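Local coordinates for protein genome packaging NTPase B204 (Sulfolobus turreted icosahedral virus 2, PDB 4KFR) that probably hydrolyses nucleoside triphosphates to drive packaging of the viral genome into the capsid, as a P-loop packaging NTPase, at residues 104-109 with 137-142. Numbering follows the deposited sequence.
Sequences EAYYHF and TQRVYD
E104 and T137 meet through a carboxylate that joins two loops at the C-terminal ends of two neighbouring parallel strands of a mixed sheet, an instructive case of one acidic side chain linking two loops in what is probably a P-loop NTPase fold. OE1 of E104 accepts two bonds. The T137 hydroxyl, OG1, donates to the syn lone pair of E104 OE1 at 2.9 Å. The backbone N of Y106 approaches the anti lone pair of E104 OE1, also at 2.9 Å and almost straight (172°). The second bond ties the carboxylate back onto its own turn and, with the first, fixes its rotation. E104 OE2 receives a weak bond from Q138 NE2 at 3.4 Å, the amide plane turned 54° from the carboxylate. E104 reaches this position with CG anti to the backbone N (chi1 -179°) and a bend at chi2.

Y106, the residue with the most surface buried by the contact, lies over the aliphatic part of the same glutamate: E104 CG sits 3.5 Å above the ring plane, over its centre. Across the contact, the ring's CE2 comes within 3.9 Å of R139 NH2, and its CD2 lies near D142 OD2. The guanidinium is held by D142, with R139 NE 2.8 Å from D142 OD2 in a salt bridge, so the tyrosine lies beside a charged pair bonded within 137-142.

Q138 OE1 is hydrogen-bonded to K13, and the Q138 side chain touches the probable Walker A loop, which places this contact beside the presumed nucleotide site. Residues 104-109 follow strand 98-102 and residues 137-142 continue from strand 131-137, its neighbour in the sheet; T137 also pairs through its backbone with L9 and G11, R139 and V140 reach helix 162-171, and 137-142 leads on toward helix 145-150.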
loop_
_atom_site.group_PDB
_atom_site.type_symbol
_atom_site.label_atom_id
_atom_site.label_comp_id
_atom_site.label_asym_id
_atom_site.label_seq_id
_atom_site.Cartn_x
_atom_site.Cartn_y
_atom_site.Cartn_z
ATOM N N GLU A 104 -3.666 -6.346 1.278
ATOM C CA GLU A 104 -4.219 -6.176 2.620
ATOM C C GLU A 104 -3.090 -6.071 3.641
ATOM O O GLU A 104 -2.536 -7.079 4.082
ATOM C CB GLU A 104 -5.194 -7.305 2.987
ATOM C CG GLU A 104 -5.823 -7.159 4.380
ATOM C CD GLU A 104 -6.263 -5.724 4.729
ATOM O OE1 GLU A 104 -5.475 -4.992 5.369
ATOM O OE2 GLU A 104 -7.403 -5.327 4.395
ATOM N N ALA A 105 -2.774 -4.833 4.006
ATOM C CA ALA A 105 -1.627 -4.523 4.852
ATOM C C ALA A 105 -1.710 -5.088 6.259
ATOM O O ALA A 105 -0.671 -5.279 6.895
ATOM C CB ALA A 105 -1.399 -2.995 4.905
ATOM N N TYR A 106 -2.916 -5.368 6.756
ATOM C CA TYR A 106 -3.011 -5.878 8.128
ATOM C C TYR A 106 -2.322 -7.224 8.356
ATOM O O TYR A 106 -2.016 -7.579 9.486
ATOM C CB TYR A 106 -4.436 -5.815 8.729
ATOM C CG TYR A 106 -5.463 -6.833 8.253
ATOM C CD1 TYR A 106 -5.211 -8.203 8.294
ATOM C CD2 TYR A 106 -6.720 -6.417 7.826
ATOM C CE1 TYR A 106 -6.167 -9.128 7.870
ATOM C CE2 TYR A 106 -7.686 -7.335 7.397
ATOM C CZ TYR A 106 -7.402 -8.689 7.424
ATOM O OH TYR A 106 -8.355 -9.602 7.008
ATOM N N TYR A 107 -2.045 -7.958 7.287
ATOM C CA TYR A 107 -1.325 -9.215 7.438
ATOM C C TYR A 107 0.127 -9.022 7.863
ATOM O O TYR A 107 0.741 -9.941 8.396
ATOM C CB TYR A 107 -1.388 -10.029 6.147
ATOM C CG TYR A 107 -2.763 -10.591 5.912
ATOM C CD1 TYR A 107 -3.280 -11.576 6.751
ATOM C CD2 TYR A 107 -3.557 -10.130 4.872
ATOM C CE1 TYR A 107 -4.554 -12.092 6.549
ATOM C CE2 TYR A 107 -4.830 -10.637 4.662
ATOM C CZ TYR A 107 -5.323 -11.616 5.502
ATOM O OH TYR A 107 -6.588 -12.116 5.294
ATOM N N HIS A 108 0.672 -7.829 7.651
ATOM C CA HIS A 108 2.098 -7.637 7.851
ATOM C C HIS A 108 2.431 -6.448 8.722
ATOM O O HIS A 108 3.547 -6.353 9.234
ATOM C CB HIS A 108 2.800 -7.481 6.494
ATOM C CG HIS A 108 2.660 -8.677 5.601
ATOM N ND1 HIS A 108 2.975 -9.952 6.013
ATOM C CD2 HIS A 108 2.242 -8.789 4.317
ATOM C CE1 HIS A 108 2.754 -10.801 5.024
ATOM N NE2 HIS A 108 2.311 -10.119 3.982
ATOM N N PHE A 109 1.476 -5.533 8.853
ATOM C CA PHE A 109 1.653 -4.309 9.627
ATOM C C PHE A 109 0.512 -4.129 10.620
ATOM O O PHE A 109 0.049 -3.015 10.862
ATOM C CB PHE A 109 1.720 -3.094 8.703
ATOM C CG PHE A 109 2.885 -3.117 7.746
ATOM C CD1 PHE A 109 2.785 -3.765 6.517
ATOM C CD2 PHE A 109 4.082 -2.487 8.074
ATOM C CE1 PHE A 109 3.868 -3.792 5.639
ATOM C CE2 PHE A 109 5.158 -2.499 7.196
ATOM C CZ PHE A 109 5.044 -3.146 5.973
ATOM N N THR A 137 -5.686 -1.080 3.080
ATOM C CA THR A 137 -6.378 -1.671 4.229
ATOM C C THR A 137 -7.837 -1.222 4.334
ATOM O O THR A 137 -8.229 -0.219 3.740
ATOM C CB THR A 137 -5.622 -1.401 5.567
ATOM O OG1 THR A 137 -6.017 -2.373 6.548
ATOM C CG2 THR A 137 -5.898 0.007 6.083
ATOM N N GLN A 138 -8.643 -1.966 5.090
ATOM C CA GLN A 138 -10.081 -1.691 5.168
ATOM C C GLN A 138 -10.438 -0.657 6.219
ATOM O O GLN A 138 -11.247 0.231 5.976
ATOM C CB GLN A 138 -10.871 -2.978 5.439
ATOM C CG GLN A 138 -10.879 -3.938 4.275
ATOM C CD GLN A 138 -11.421 -5.305 4.660
ATOM O OE1 GLN A 138 -12.532 -5.423 5.188
ATOM N NE2 GLN A 138 -10.626 -6.342 4.422
ATOM N N ARG A 139 -9.835 -0.791 7.395
ATOM C CA ARG A 139 -10.136 0.072 8.526
ATOM C C ARG A 139 -8.861 0.768 8.974
ATOM O O ARG A 139 -7.823 0.122 9.132
ATOM C CB ARG A 139 -10.702 -0.760 9.676
ATOM C CG ARG A 139 -12.089 -1.334 9.384
ATOM C CD ARG A 139 -12.377 -2.552 10.249
ATOM N NE ARG A 139 -11.467 -3.657 9.941
ATOM C CZ ARG A 139 -11.745 -4.648 9.097
ATOM N NH1 ARG A 139 -12.919 -4.686 8.478
ATOM N NH2 ARG A 139 -10.850 -5.605 8.878
ATOM N N VAL A 140 -8.937 2.074 9.187
ATOM C CA VAL A 140 -7.740 2.836 9.530
ATOM C C VAL A 140 -7.021 2.304 10.776
ATOM O O VAL A 140 -5.798 2.353 10.852
ATOM C CB VAL A 140 -8.045 4.347 9.685
ATOM C CG1 VAL A 140 -8.888 4.603 10.921
ATOM C CG2 VAL A 140 -6.750 5.151 9.750
ATOM N N TYR A 141 -7.779 1.783 11.737
ATOM C CA TYR A 141 -7.222 1.424 13.033
ATOM C C TYR A 141 -6.641 0.022 13.061
ATOM O O TYR A 141 -6.324 -0.497 14.131
ATOM C CB TYR A 141 -8.255 1.599 14.167
ATOM C CG TYR A 141 -9.571 0.867 13.998
ATOM C CD1 TYR A 141 -9.624 -0.523 13.968
ATOM C CD2 TYR A 141 -10.768 1.568 13.911
ATOM C CE1 TYR A 141 -10.829 -1.193 13.825
ATOM C CE2 TYR A 141 -11.980 0.906 13.765
ATOM C CZ TYR A 141 -12.001 -0.473 13.729
ATOM O OH TYR A 141 -13.198 -1.137 13.587
ATOM N N ASP A 142 -6.508 -0.600 11.896
ATOM C CA ASP A 142 -5.982 -1.954 11.851
ATOM C C ASP A 142 -4.474 -1.979 11.708
ATOM O O ASP A 142 -3.848 -3.005 11.937
ATOM C CB ASP A 142 -6.630 -2.754 10.731
ATOM C CG ASP A 142 -7.970 -3.313 11.131
ATOM O OD1 ASP A 142 -8.288 -3.284 12.337
ATOM O OD2 ASP A 142 -8.698 -3.789 10.244
#